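Local coordinates for oligopeptide-binding protein appA (Bacillus subtilis, PDB 1XOC), which binds oligopeptides for the App permease, an ABC system that can replace the Opp system in sporulation and competence, and is captured here with a nonapeptide, at residues Asp23-Ile29 / Asp236-Phe240; Asn255-Asp261 / Asn491-Glu497; Lys274-Phe278 / Lys358-Phe362; Leu287-Leu291 / Lys334-Met338. One frame throughout, in Å; residues are numbered along the deposited sequence.

Interaction 1: Asp23-Ile29 / Asp236-Phe240; sequences DLVVGSI and DINFF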
loop_
_atom_site.group_PDB
_atom_site.type_symbol
_atom_site.label_atom_id
_atom_site.label_comp_id
_atom_site.label_asym_id
_atom_site.label_seq_id
_atom_site.Cartn_x
_atom_site.Cartn_y
_atom_site.Cartn_z
ATOM N N ASP A 23 -9.151 -14.889 -21.028
ATOM C CA ASP A 23 -8.021 -14.965 -20.134
ATOM C C ASP A 23 -7.400 -13.563 -20.021
ATOM O O ASP A 23 -7.090 -12.904 -21.024
ATOM C CB ASP A 23 -7.041 -16.016 -20.659
ATOM C CG ASP A 23 -7.704 -17.373 -20.872
ATOM O OD1 ASP A 23 -7.967 -18.093 -19.893
ATOM O OD2 ASP A 23 -7.977 -17.751 -22.044
ATOM N N LEU A 24 -7.275 -13.075 -18.807
ATOM C CA LEU A 24 -6.630 -11.787 -18.605
ATOM C C LEU A 24 -5.210 -12.057 -18.136
ATOM O O LEU A 24 -4.990 -12.908 -17.278
ATOM C CB LEU A 24 -7.389 -10.918 -17.604
ATOM C CG LEU A 24 -7.092 -9.422 -17.681
ATOM C CD1 LEU A 24 -7.815 -8.800 -18.850
ATOM C CD2 LEU A 24 -7.479 -8.789 -16.392
ATOM N N VAL A 25 -4.254 -11.354 -18.730
ATOM C CA VAL A 25 -2.865 -11.455 -18.319
ATOM C C VAL A 25 -2.425 -10.059 -17.903
ATOM O O VAL A 25 -2.251 -9.168 -18.734
ATOM C CB VAL A 25 -1.957 -12.035 -19.415
ATOM C CG1 VAL A 25 -0.514 -12.149 -18.901
ATOM C CG2 VAL A 25 -2.476 -13.392 -19.888
ATOM N N VAL A 26 -2.278 -9.909 -16.597
ATOM C CA VAL A 26 -1.957 -8.652 -15.916
ATOM C C VAL A 26 -0.443 -8.577 -15.739
ATOM O O VAL A 26 0.182 -9.469 -15.139
ATOM C CB VAL A 26 -2.641 -8.589 -14.530
ATOM C CG1 VAL A 26 -2.296 -7.323 -13.742
ATOM C CG2 VAL A 26 -4.149 -8.754 -14.704
ATOM N N GLY A 27 0.155 -7.507 -16.243
ATOM C CA GLY A 27 1.602 -7.297 -16.062
ATOM C C GLY A 27 1.842 -6.607 -14.730
ATOM O O GLY A 27 1.089 -5.687 -14.347
ATOM N N SER A 28 2.825 -7.079 -13.967
ATOM C CA SER A 28 3.162 -6.441 -12.703
ATOM C C SER A 28 4.654 -6.299 -12.608
ATOM O O SER A 28 5.403 -7.243 -12.902
ATOM C CB SER A 28 2.696 -7.278 -11.517
ATOM O OG SER A 28 3.181 -6.688 -10.304
ATOM N N ILE A 29 5.115 -5.154 -12.122
ATOM C CA ILE A 29 6.580 -4.997 -11.925
ATOM C C ILE A 29 7.091 -5.512 -10.583
ATOM O O ILE A 29 8.302 -5.476 -10.343
ATOM C CB ILE A 29 7.054 -3.542 -12.116
ATOM C CG1 ILE A 29 6.495 -2.613 -11.039
ATOM C CG2 ILE A 29 6.705 -3.078 -13.541
ATOM C CD1 ILE A 29 7.167 -1.222 -11.025
ATOM N N ASP A 236 1.305 -10.141 -25.358
ATOM C CA ASP A 236 1.729 -11.127 -24.372
ATOM C C ASP A 236 1.161 -10.831 -22.972
ATOM O O ASP A 236 1.034 -11.731 -22.154
ATOM C CB ASP A 236 3.256 -11.212 -24.352
ATOM C CG ASP A 236 3.813 -11.759 -25.651
ATOM O OD1 ASP A 236 3.288 -12.797 -26.089
ATOM O OD2 ASP A 236 4.730 -11.135 -26.243
ATOM N N ILE A 237 0.862 -9.556 -22.703
ATOM C CA ILE A 237 0.001 -9.172 -21.595
ATOM C C ILE A 237 -1.091 -8.298 -22.190
ATOM O O ILE A 237 -0.925 -7.726 -23.278
ATOM C CB ILE A 237 0.750 -8.422 -20.454
ATOM C CG1 ILE A 237 1.328 -7.082 -20.897
ATOM C CG2 ILE A 237 1.867 -9.312 -19.889
ATOM C CD1 ILE A 237 1.973 -6.264 -19.775
ATOM N N ASN A 238 -2.205 -8.190 -21.466
ATOM C CA ASN A 238 -3.320 -7.393 -21.948
ATOM C C ASN A 238 -3.923 -6.472 -20.911
ATOM O O ASN A 238 -4.976 -5.861 -21.176
ATOM C CB ASN A 238 -4.382 -8.288 -22.607
ATOM C CG ASN A 238 -4.907 -9.365 -21.698
ATOM O OD1 ASN A 238 -4.849 -9.272 -20.496
ATOM N ND2 ASN A 238 -5.468 -10.405 -22.294
ATOM N N PHE A 239 -3.263 -6.312 -19.760
ATOM C CA PHE A 239 -3.705 -5.370 -18.728
ATOM C C PHE A 239 -2.469 -4.859 -17.994
ATOM O O PHE A 239 -1.652 -5.666 -17.525
ATOM C CB PHE A 239 -4.680 -6.056 -17.772
ATOM C CG PHE A 239 -5.408 -5.109 -16.844
ATOM C CD1 PHE A 239 -4.794 -4.655 -15.667
ATOM C CD2 PHE A 239 -6.692 -4.650 -17.145
ATOM C CE1 PHE A 239 -5.451 -3.799 -14.803
ATOM C CE2 PHE A 239 -7.372 -3.753 -16.296
ATOM C CZ PHE A 239 -6.744 -3.305 -15.131
ATOM N N PHE A 240 -2.303 -3.536 -17.921
ATOM C CA PHE A 240 -1.064 -2.968 -17.380
ATOM C C PHE A 240 -1.251 -1.502 -17.036
ATOM O O PHE A 240 -1.916 -0.781 -17.774
ATOM C CB PHE A 240 0.091 -3.135 -18.397
ATOM C CG PHE A 240 1.436 -2.784 -17.837
ATOM C CD1 PHE A 240 1.890 -3.411 -16.703
ATOM C CD2 PHE A 240 2.196 -1.779 -18.381
ATOM C CE1 PHE A 240 3.131 -3.068 -16.164
ATOM C CE2 PHE A 240 3.442 -1.417 -17.812
ATOM C CZ PHE A 240 3.883 -2.055 -16.727
#
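The side-chain amide of N238 docks on the backbone of D23 and V25 much as a neighbouring strand would. The chain starts at CB and turns at once: CG sits between the backbone N and the carbonyl carbon (chi1 57°), which brings the amide up against the strand. CG lies 3.6 Å from V25 N. At the tip, OD1 accepts from V25 N at 2.8 Å, with the donor tilted from the carbonyl plane. ND2 gives a nearly straight bond to D23 O at 3.2 Å, which lies in the amide plane of N238. These two bonds fix the rotation of the amide. L24 CD1 also touches OD1. The backbone N of N238 adds a third link, to V25 O at 2.9 Å. With an alanine here, V25 N and D23 O would probably lose their amide partners, and the strand edge would be left to the backbone bonds.

Further along, G27 N donates to F239 O at 2.9 Å. This belongs to a single beta bridge between V26 and F239. The CB of F239 rests against V26 CG2 and L24 CD2. V25 CG1 packs on I237 CG2. The edge of the F240 ring meets G27 O.

Strand 23-28 is an outermost strand of a mixed four-stranded sheet and bonds to strand 216-221 on its other side. F240 begins strand 240-241, which pairs with strand 483-496. The bridge therefore joins two sheets of this family 5 solute-binding protein. I29, just past the end of strand 23-28, packs on a polar side chain of the bound peptide.

Interaction 2: Asn255-Asp261 / Asn491-Glu497; sequences NLKIVTD and NHMAMPE. With ZN (zinc ion), chain E.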
loop_
_atom_site.group_PDB
_atom_site.type_symbol
_atom_site.label_atom_id
_atom_site.label_comp_id
_atom_site.label_asym_id
_atom_site.label_seq_id
_atom_site.Cartn_x
_atom_site.Cartn_y
_atom_site.Cartn_z
ATOM N N ASN A 255 -5.924 -3.134 -30.156
ATOM C CA ASN A 255 -6.858 -3.906 -29.357
ATOM C C ASN A 255 -6.915 -3.444 -27.887
ATOM O O ASN A 255 -7.281 -4.226 -27.029
ATOM C CB ASN A 255 -6.542 -5.412 -29.441
ATOM C CG ASN A 255 -6.529 -5.958 -30.899
ATOM O OD1 ASN A 255 -5.562 -6.608 -31.332
ATOM N ND2 ASN A 255 -7.608 -5.694 -31.647
ATOM N N LEU A 256 -6.571 -2.179 -27.615
ATOM C CA LEU A 256 -6.501 -1.675 -26.223
ATOM C C LEU A 256 -7.124 -0.302 -26.044
ATOM O O LEU A 256 -7.189 0.484 -26.971
ATOM C CB LEU A 256 -5.044 -1.621 -25.719
ATOM C CG LEU A 256 -4.294 -2.963 -25.582
ATOM C CD1 LEU A 256 -2.778 -2.748 -25.426
ATOM C CD2 LEU A 256 -4.815 -3.805 -24.444
ATOM N N LYS A 257 -7.578 -0.030 -24.820
ATOM C CA LYS A 257 -8.030 1.279 -24.388
ATOM C C LYS A 257 -7.371 1.582 -23.039
ATOM O O LYS A 257 -6.956 0.672 -22.347
ATOM C CB LYS A 257 -9.547 1.328 -24.267
ATOM C CG LYS A 257 -10.193 0.319 -23.316
ATOM C CD LYS A 257 -11.750 0.360 -23.423
ATOM C CE LYS A 257 -12.454 -0.709 -22.590
ATOM N NZ LYS A 257 -13.811 -1.082 -23.103
ATOM N N ILE A 258 -7.271 2.863 -22.687
ATOM C CA ILE A 258 -6.569 3.272 -21.466
ATOM C C ILE A 258 -7.478 4.123 -20.634
ATOM O O ILE A 258 -8.001 5.100 -21.143
ATOM C CB ILE A 258 -5.279 4.046 -21.792
ATOM C CG1 ILE A 258 -4.386 3.219 -22.715
ATOM C CG2 ILE A 258 -4.516 4.392 -20.517
ATOM C CD1 ILE A 258 -3.133 3.938 -23.125
ATOM N N VAL A 259 -7.643 3.734 -19.373
ATOM C CA VAL A 259 -8.447 4.500 -18.417
ATOM C C VAL A 259 -7.486 5.170 -17.432
ATOM O O VAL A 259 -6.712 4.476 -16.791
ATOM C CB VAL A 259 -9.470 3.610 -17.655
ATOM C CG1 VAL A 259 -10.246 4.442 -16.625
ATOM C CG2 VAL A 259 -10.459 2.982 -18.651
ATOM N N THR A 260 -7.620 6.483 -17.263
ATOM C CA THR A 260 -6.675 7.299 -16.492
ATOM C C THR A 260 -7.392 8.089 -15.376
ATOM O O THR A 260 -8.433 8.719 -15.632
ATOM C CB THR A 260 -5.969 8.318 -17.406
ATOM O OG1 THR A 260 -5.224 7.625 -18.430
ATOM C CG2 THR A 260 -5.040 9.182 -16.609
ATOM N N ASP A 261 -6.825 8.051 -14.169
ATOM C CA ASP A 261 -7.280 8.887 -13.052
ATOM C C ASP A 261 -6.260 8.886 -11.931
ATOM O O ASP A 261 -5.245 8.161 -11.986
ATOM C CB ASP A 261 -8.646 8.391 -12.538
ATOM C CG ASP A 261 -9.585 9.510 -12.128
ATOM O OD1 ASP A 261 -9.124 10.550 -11.598
ATOM O OD2 ASP A 261 -10.801 9.355 -12.403
ATOM N N ASN A 491 -2.826 6.761 -12.301
ATOM C CA ASN A 491 -2.836 5.471 -12.961
ATOM C C ASN A 491 -3.279 5.630 -14.415
ATOM O O ASN A 491 -4.199 6.419 -14.719
ATOM C CB ASN A 491 -3.803 4.536 -12.285
ATOM C CG ASN A 491 -3.349 4.075 -10.939
ATOM O OD1 ASN A 491 -2.171 3.835 -10.723
ATOM N ND2 ASN A 491 -4.290 3.933 -10.016
ATOM N N HIS A 492 -2.663 4.859 -15.303
ATOM C CA HIS A 492 -3.014 4.793 -16.716
ATOM C C HIS A 492 -3.231 3.337 -17.078
ATOM O O HIS A 492 -2.285 2.629 -17.474
ATOM C CB HIS A 492 -1.894 5.394 -17.568
ATOM C CG HIS A 492 -1.586 6.816 -17.219
ATOM N ND1 HIS A 492 -0.717 7.155 -16.213
ATOM C CD2 HIS A 492 -2.051 7.990 -17.722
ATOM C CE1 HIS A 492 -0.629 8.468 -16.114
ATOM N NE2 HIS A 492 -1.431 8.997 -17.010
ATOM N N MET A 493 -4.455 2.871 -16.900
ATOM C CA MET A 493 -4.733 1.446 -16.990
ATOM C C MET A 493 -5.103 1.047 -18.412
ATOM O O MET A 493 -6.189 1.393 -18.909
ATOM C CB MET A 493 -5.835 1.050 -16.009
ATOM C CG MET A 493 -5.606 1.582 -14.604
ATOM S SD MET A 493 -4.027 1.064 -13.926
ATOM C CE MET A 493 -4.187 -0.704 -14.044
ATOM N N ALA A 494 -4.184 0.332 -19.066
ATOM C CA ALA A 494 -4.423 -0.240 -20.388
ATOM C C ALA A 494 -5.113 -1.588 -20.261
ATOM O O ALA A 494 -4.737 -2.387 -19.432
ATOM C CB ALA A 494 -3.134 -0.400 -21.115
ATOM N N MET A 495 -6.135 -1.811 -21.101
ATOM C CA MET A 495 -6.959 -3.012 -21.025
ATOM C C MET A 495 -7.530 -3.306 -22.411
ATOM O O MET A 495 -7.526 -2.444 -23.275
ATOM C CB MET A 495 -8.099 -2.835 -20.027
ATOM C CG MET A 495 -9.048 -1.738 -20.417
ATOM S SD MET A 495 -10.105 -1.285 -19.047
ATOM C CE MET A 495 -8.951 -0.358 -18.086
ATOM N N PRO A 496 -8.026 -4.533 -22.619
ATOM C CA PRO A 496 -8.585 -4.830 -23.934
ATOM C C PRO A 496 -9.726 -3.888 -24.313
ATOM O O PRO A 496 -10.533 -3.525 -23.456
ATOM C CB PRO A 496 -9.085 -6.272 -23.773
ATOM C CG PRO A 496 -8.255 -6.834 -22.693
ATOM C CD PRO A 496 -8.122 -5.679 -21.728
ATOM N N GLU A 497 -9.801 -3.483 -25.578
ATOM C CA GLU A 497 -10.808 -2.475 -25.968
ATOM C C GLU A 497 -12.224 -3.018 -25.783
ATOM O O GLU A 497 -13.165 -2.244 -25.570
ATOM C CB GLU A 497 -10.579 -1.935 -27.378
ATOM C CG GLU A 497 -10.798 -2.901 -28.514
ATOM C CD GLU A 497 -10.457 -2.271 -29.860
ATOM O OE1 GLU A 497 -10.422 -3.006 -30.877
ATOM O OE2 GLU A 497 -10.234 -1.027 -29.900
HETATM ZN ZN ZN E . -1.819 10.965 -17.345
#
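K257 NZ is gripped by two carbonyls: it donates to E497 O at 2.8 Å and also to L499 O, just beyond the segment. The ammonium approaches E497 O from above the carbonyl plane. The chain gets there by running extended beyond CG, with CG passing M495 CG at 3.7 Å and CE resting near P496 O. A methionine in its place would probably leave the E497 and L499 carbonyls without their charged donor and the turn after P496 less firmly held.

Strands 256-261 and 491-496 run antiparallel in the large mixed sheet of the solute-binding fold, where strand 256-262 pairs with strand 483-496. K257 with M495, V259 with M493 and D261 with N491 are the hydrogen-bonded pairs. V259 N to M493 O is one of these bonds, at 2.8 Å. L256 with P496, I258 with A494 and T260 with H492 are the non-hydrogen-bonded pairs.

The side chains of K257, V259, M493 and M495 share one face. There the bend at chi3 of M495 (76°) turns its CE onto V259 CG2, 3.7 Å away. F239 covers M493 and M495 on this side. The opposite face carries I258, T260, A494 and H492. T260 OG1 lies 3.3 Å from CD2 of the H492 ring, and I258 CG1 meets A494 CB. H492 NE2 binds a zinc ion at 2.0 Å, and D304 is the second protein ligand of that ion.

Interaction 3: Lys274-Phe278 / Lys358-Phe362; sequences KNELF and KKFSF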
loop_
_atom_site.group_PDB
_atom_site.type_symbol
_atom_site.label_atom_id
_atom_site.label_comp_id
_atom_site.label_asym_id
_atom_site.label_seq_id
_atom_site.Cartn_x
_atom_site.Cartn_y
_atom_site.Cartn_z
ATOM N N LYS A 274 17.182 5.864 12.016
ATOM C CA LYS A 274 18.211 5.005 12.605
ATOM C C LYS A 274 19.581 5.476 12.146
ATOM O O LYS A 274 20.568 5.328 12.870
ATOM C CB LYS A 274 18.046 3.549 12.192
ATOM C CG LYS A 274 17.218 2.726 13.109
ATOM C CD LYS A 274 17.189 1.273 12.644
ATOM C CE LYS A 274 18.277 0.429 13.278
ATOM N NZ LYS A 274 18.469 -0.850 12.497
ATOM N N ASN A 275 19.643 6.030 10.939
ATOM C CA ASN A 275 20.886 6.586 10.399
ATOM C C ASN A 275 21.125 7.984 10.957
ATOM O O ASN A 275 20.291 8.868 10.807
ATOM C CB ASN A 275 20.852 6.621 8.862
ATOM C CG ASN A 275 22.214 6.909 8.238
ATOM O OD1 ASN A 275 22.893 7.870 8.608
ATOM N ND2 ASN A 275 22.608 6.090 7.268
ATOM N N GLU A 276 22.283 8.155 11.596
ATOM C CA GLU A 276 22.730 9.420 12.173
ATOM C C GLU A 276 22.483 10.621 11.259
ATOM O O GLU A 276 22.185 11.721 11.732
ATOM C CB GLU A 276 24.245 9.366 12.445
ATOM C CG GLU A 276 24.725 8.275 13.393
ATOM C CD GLU A 276 26.249 7.998 13.261
ATOM O OE1 GLU A 276 27.066 8.913 13.554
ATOM O OE2 GLU A 276 26.627 6.860 12.860
ATOM N N LEU A 277 22.648 10.410 9.951
ATOM C CA LEU A 277 22.540 11.492 8.978
ATOM C C LEU A 277 21.167 12.133 8.985
ATOM O O LEU A 277 21.037 13.316 8.664
ATOM C CB LEU A 277 22.852 10.988 7.566
ATOM C CG LEU A 277 24.284 10.478 7.313
ATOM C CD1 LEU A 277 24.441 9.974 5.873
ATOM C CD2 LEU A 277 25.334 11.524 7.639
ATOM N N PHE A 278 20.152 11.355 9.342
ATOM C CA PHE A 278 18.773 11.791 9.161
ATOM C C PHE A 278 18.022 12.003 10.461
ATOM O O PHE A 278 16.831 12.185 10.435
ATOM C CB PHE A 278 18.017 10.789 8.277
ATOM C CG PHE A 278 18.692 10.524 6.967
ATOM C CD1 PHE A 278 19.040 11.575 6.142
ATOM C CD2 PHE A 278 19.002 9.230 6.565
ATOM C CE1 PHE A 278 19.695 11.364 4.958
ATOM C CE2 PHE A 278 19.641 9.007 5.373
ATOM C CZ PHE A 278 19.993 10.076 4.558
ATOM N N LYS A 358 32.539 12.465 10.234
ATOM C CA LYS A 358 31.665 11.668 9.371
ATOM C C LYS A 358 31.346 12.450 8.105
ATOM O O LYS A 358 31.117 13.655 8.174
ATOM C CB LYS A 358 30.347 11.363 10.086
ATOM C CG LYS A 358 30.302 10.049 10.871
ATOM C CD LYS A 358 28.855 9.537 10.978
ATOM C CE LYS A 358 28.339 8.989 9.632
ATOM N NZ LYS A 358 26.854 8.956 9.548
ATOM N N LYS A 359 31.293 11.765 6.964
ATOM C CA LYS A 359 30.979 12.422 5.702
ATOM C C LYS A 359 29.525 12.157 5.381
ATOM O O LYS A 359 28.998 11.122 5.765
ATOM C CB LYS A 359 31.911 11.944 4.583
ATOM C CG LYS A 359 31.680 10.535 4.056
ATOM C CD LYS A 359 32.735 10.130 3.002
ATOM C CE LYS A 359 32.285 8.904 2.170
ATOM N NZ LYS A 359 32.764 8.930 0.741
ATOM N N PHE A 360 28.879 13.098 4.701
ATOM C CA PHE A 360 27.468 12.964 4.362
ATOM C C PHE A 360 27.389 12.115 3.093
ATOM O O PHE A 360 27.380 12.638 1.985
ATOM C CB PHE A 360 26.819 14.331 4.155
ATOM C CG PHE A 360 25.354 14.370 4.508
ATOM C CD1 PHE A 360 24.865 15.357 5.348
ATOM C CD2 PHE A 360 24.460 13.416 4.009
ATOM C CE1 PHE A 360 23.523 15.415 5.682
ATOM C CE2 PHE A 360 23.101 13.476 4.346
ATOM C CZ PHE A 360 22.646 14.474 5.184
ATOM N N SER A 361 27.359 10.800 3.302
ATOM C CA SER A 361 27.359 9.802 2.250
ATOM C C SER A 361 26.416 8.672 2.640
ATOM O O SER A 361 26.512 8.147 3.752
ATOM C CB SER A 361 28.757 9.224 2.101
ATOM O OG SER A 361 28.773 8.181 1.144
ATOM N N PHE A 362 25.519 8.303 1.727
ATOM C CA PHE A 362 24.560 7.228 1.975
ATOM C C PHE A 362 24.086 6.572 0.682
ATOM O O PHE A 362 24.305 7.078 -0.409
ATOM C CB PHE A 362 23.351 7.748 2.769
ATOM C CG PHE A 362 22.501 8.732 2.019
ATOM C CD1 PHE A 362 21.356 8.309 1.329
ATOM C CD2 PHE A 362 22.832 10.077 2.003
ATOM C CE1 PHE A 362 20.595 9.214 0.629
ATOM C CE2 PHE A 362 22.088 10.978 1.317
ATOM C CZ PHE A 362 20.938 10.559 0.638
HETATM O O HOH W 1 25.317 6.447 5.713
#
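L277 and F278 pack into the rings of F360 and F362, while E276 and K358 meet more loosely on the solvent side. In the tight part, L277 reaches across with both methyls. CD2 stands over one face of the F360 ring, 4.2 Å from its centroid, in a CH-pi contact. CD1 touches F360 CD2 and also F362 CB at 4.0 Å. F278 meets F362 in a T-shaped pair, with ring planes 84° apart. F278 CZ points into the middle of the F362 face and lies 3.8 Å from F362 CG. F362 has its CG between the backbone N and the carbonyl carbon (chi1 66°), and in this position the ring presents its face to F278. F278 CE1 also approaches the edge of F360.

The backbone on both sides is shaped by turns. N275 OD1 accepts from L277 N at 2.9 Å, on a lone pair, which makes an Asx turn. F360 is the centre of an inverse gamma turn within the broken strand 358-367. The contact thus fastens the loop between strand 265-271 and helix 281-289 to a strand of the large sheet. W344 also covers L277 and F360, and W271 meets F278.

The outer side is slacker. E276 OE2 and K358 NZ form only a long salt bridge, at 3.9 Å. The lysine bends at chi3, and its aliphatic CD lies 3.2 Å from E276 OE1. K358 NZ also comes close to L277 CD2. Nearby a water takes a bond from N275 ND2 and gives one to S361 O at 2.9 Å.

Interaction 4: Leu287-Leu291 / Lys334-Met338; sequences LTTAL and KAKQM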
loop_
_atom_site.group_PDB
_atom_site.type_symbol
_atom_site.label_atom_id
_atom_site.label_comp_id
_atom_site.label_asym_id
_atom_site.label_seq_id
_atom_site.Cartn_x
_atom_site.Cartn_y
_atom_site.Cartn_z
ATOM N N LEU A 287 17.235 18.709 3.066
ATOM C CA LEU A 287 17.237 17.763 1.950
ATOM C C LEU A 287 16.049 18.015 1.037
ATOM O O LEU A 287 16.178 18.040 -0.186
ATOM C CB LEU A 287 17.225 16.326 2.457
ATOM C CG LEU A 287 18.461 15.838 3.207
ATOM C CD1 LEU A 287 18.186 14.580 4.012
ATOM C CD2 LEU A 287 19.588 15.580 2.248
ATOM N N THR A 288 14.886 18.246 1.622
ATOM C CA THR A 288 13.734 18.585 0.817
ATOM C C THR A 288 13.973 19.890 0.058
ATOM O O THR A 288 13.675 20.003 -1.138
ATOM C CB THR A 288 12.482 18.708 1.704
ATOM O OG1 THR A 288 12.211 17.426 2.295
ATOM C CG2 THR A 288 11.277 19.181 0.889
ATOM N N THR A 289 14.527 20.873 0.753
ATOM C CA THR A 289 14.751 22.196 0.166
ATOM C C THR A 289 15.754 22.126 -0.982
ATOM O O THR A 289 15.731 22.960 -1.885
ATOM C CB THR A 289 15.254 23.179 1.250
ATOM O OG1 THR A 289 14.305 23.214 2.310
ATOM C CG2 THR A 289 15.427 24.594 0.716
ATOM N N ALA A 290 16.638 21.133 -0.938
ATOM C CA ALA A 290 17.664 20.953 -1.976
ATOM C C ALA A 290 17.131 20.284 -3.241
ATOM O O ALA A 290 17.838 20.233 -4.250
ATOM C CB ALA A 290 18.803 20.122 -1.434
ATOM N N LEU A 291 15.920 19.741 -3.170
ATOM C CA LEU A 291 15.361 18.973 -4.275
ATOM C C LEU A 291 14.320 19.759 -5.059
ATOM O O LEU A 291 13.334 20.262 -4.508
ATOM C CB LEU A 291 14.790 17.653 -3.785
ATOM C CG LEU A 291 15.790 16.700 -3.129
ATOM C CD1 LEU A 291 15.093 15.555 -2.410
ATOM C CD2 LEU A 291 16.823 16.197 -4.162
ATOM N N LYS A 334 19.604 28.162 0.176
ATOM C CA LYS A 334 19.015 28.004 1.491
ATOM C C LYS A 334 19.347 26.634 2.075
ATOM O O LYS A 334 19.632 26.538 3.260
ATOM C CB LYS A 334 17.502 28.206 1.461
ATOM C CG LYS A 334 16.891 28.304 2.840
ATOM C CD LYS A 334 15.406 28.500 2.753
ATOM C CE LYS A 334 14.783 28.460 4.121
ATOM N NZ LYS A 334 15.380 29.520 4.967
ATOM N N ALA A 335 19.276 25.570 1.266
ATOM C CA ALA A 335 19.643 24.237 1.752
ATOM C C ALA A 335 21.083 24.182 2.265
ATOM O O ALA A 335 21.359 23.563 3.285
ATOM C CB ALA A 335 19.451 23.210 0.669
ATOM N N LYS A 336 21.989 24.812 1.523
ATOM C CA LYS A 336 23.402 24.919 1.908
ATOM C C LYS A 336 23.550 25.586 3.270
ATOM O O LYS A 336 24.303 25.114 4.130
ATOM C CB LYS A 336 24.193 25.711 0.859
ATOM C CG LYS A 336 24.434 24.959 -0.434
ATOM C CD LYS A 336 25.185 25.802 -1.447
ATOM C CE LYS A 336 25.441 25.029 -2.734
ATOM N NZ LYS A 336 26.123 25.816 -3.790
ATOM N N GLN A 337 22.815 26.680 3.450
ATOM C CA GLN A 337 22.860 27.468 4.683
ATOM C C GLN A 337 22.291 26.676 5.848
ATOM O O GLN A 337 22.867 26.637 6.924
ATOM C CB GLN A 337 22.085 28.776 4.486
ATOM C CG GLN A 337 21.985 29.698 5.702
ATOM C CD GLN A 337 23.323 30.146 6.256
ATOM O OE1 GLN A 337 24.317 30.230 5.529
ATOM N NE2 GLN A 337 23.350 30.472 7.556
ATOM N N MET A 338 21.157 26.020 5.616
ATOM C CA MET A 338 20.531 25.182 6.637
ATOM C C MET A 338 21.462 24.063 7.098
ATOM O O MET A 338 21.535 23.772 8.289
ATOM C CB MET A 338 19.222 24.583 6.112
ATOM C CG MET A 338 18.110 25.597 5.937
ATOM S SD MET A 338 16.747 24.887 4.999
ATOM C CE MET A 338 15.959 23.928 6.269
#
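The backbones come closest at A290 and A335, whose CA atoms are 5.3 Å apart. A335 lies on helix 332-341, and A290 follows T289 of helix 281-289. The two methyls touch, with CB of A290 3.8 Å from CB of A335. The A335 methyl is equally near the backbone N of A290. With just a methyl on each residue, the main chains can come this near.

T289 forms the rest of the contact. With OG1 beside the backbone N (chi1 -57°), the methyl CG2 is left anti to that N and lies against the second helix. CG2 is 4.0 Å from A335 N and 4.2 Å from K334 CB. Beyond this point the K334 side chain leads away towards the surface. T289 OG1 turns back to its own helix and bonds to Q285 O, so its polar need is met there. M338 comes in at about a right angle to T289. Its SD stops 4.0 Å from T289 OG1. M338 also packs on Q285 and A286.

I387 and L384 of neighbouring parts of the fold also lie against A290. The backbone of T289 bonds to N331, just before helix 332-341. M338 O receives a bond from K282 NZ, which comes from helix 281-289.

Between the two segments, then, the contact is mostly apolar, with T289 OG1 meeting the M338 sulfur at van der Waals distance. The fit rests on shape and close approach, while polar links nearby include the bonds of N331 and K282.

From the N terminus, interaction 1 comes first: strand 23-28 is met at its edge by residues 236-240, which joins the four-stranded sheet to the large one. That loop is closed before interaction 2 opens at 255. Interaction 2 spans to 497 and encloses the other two. Interaction 3 joins 274-278 to 358-362 within it, and interaction 4, which packs helix 281-289 on helix 332-341, lies within interaction 3. None of them cross. Interactions 1 and 2 touch, F240 O being placed for a probable hydrogen bond to A494 N. Interactions 3 and 4 touch where F278 packs on L287. The two groups are about 40 Å apart between centres, though interactions 2 and 3 reach the same large sheet.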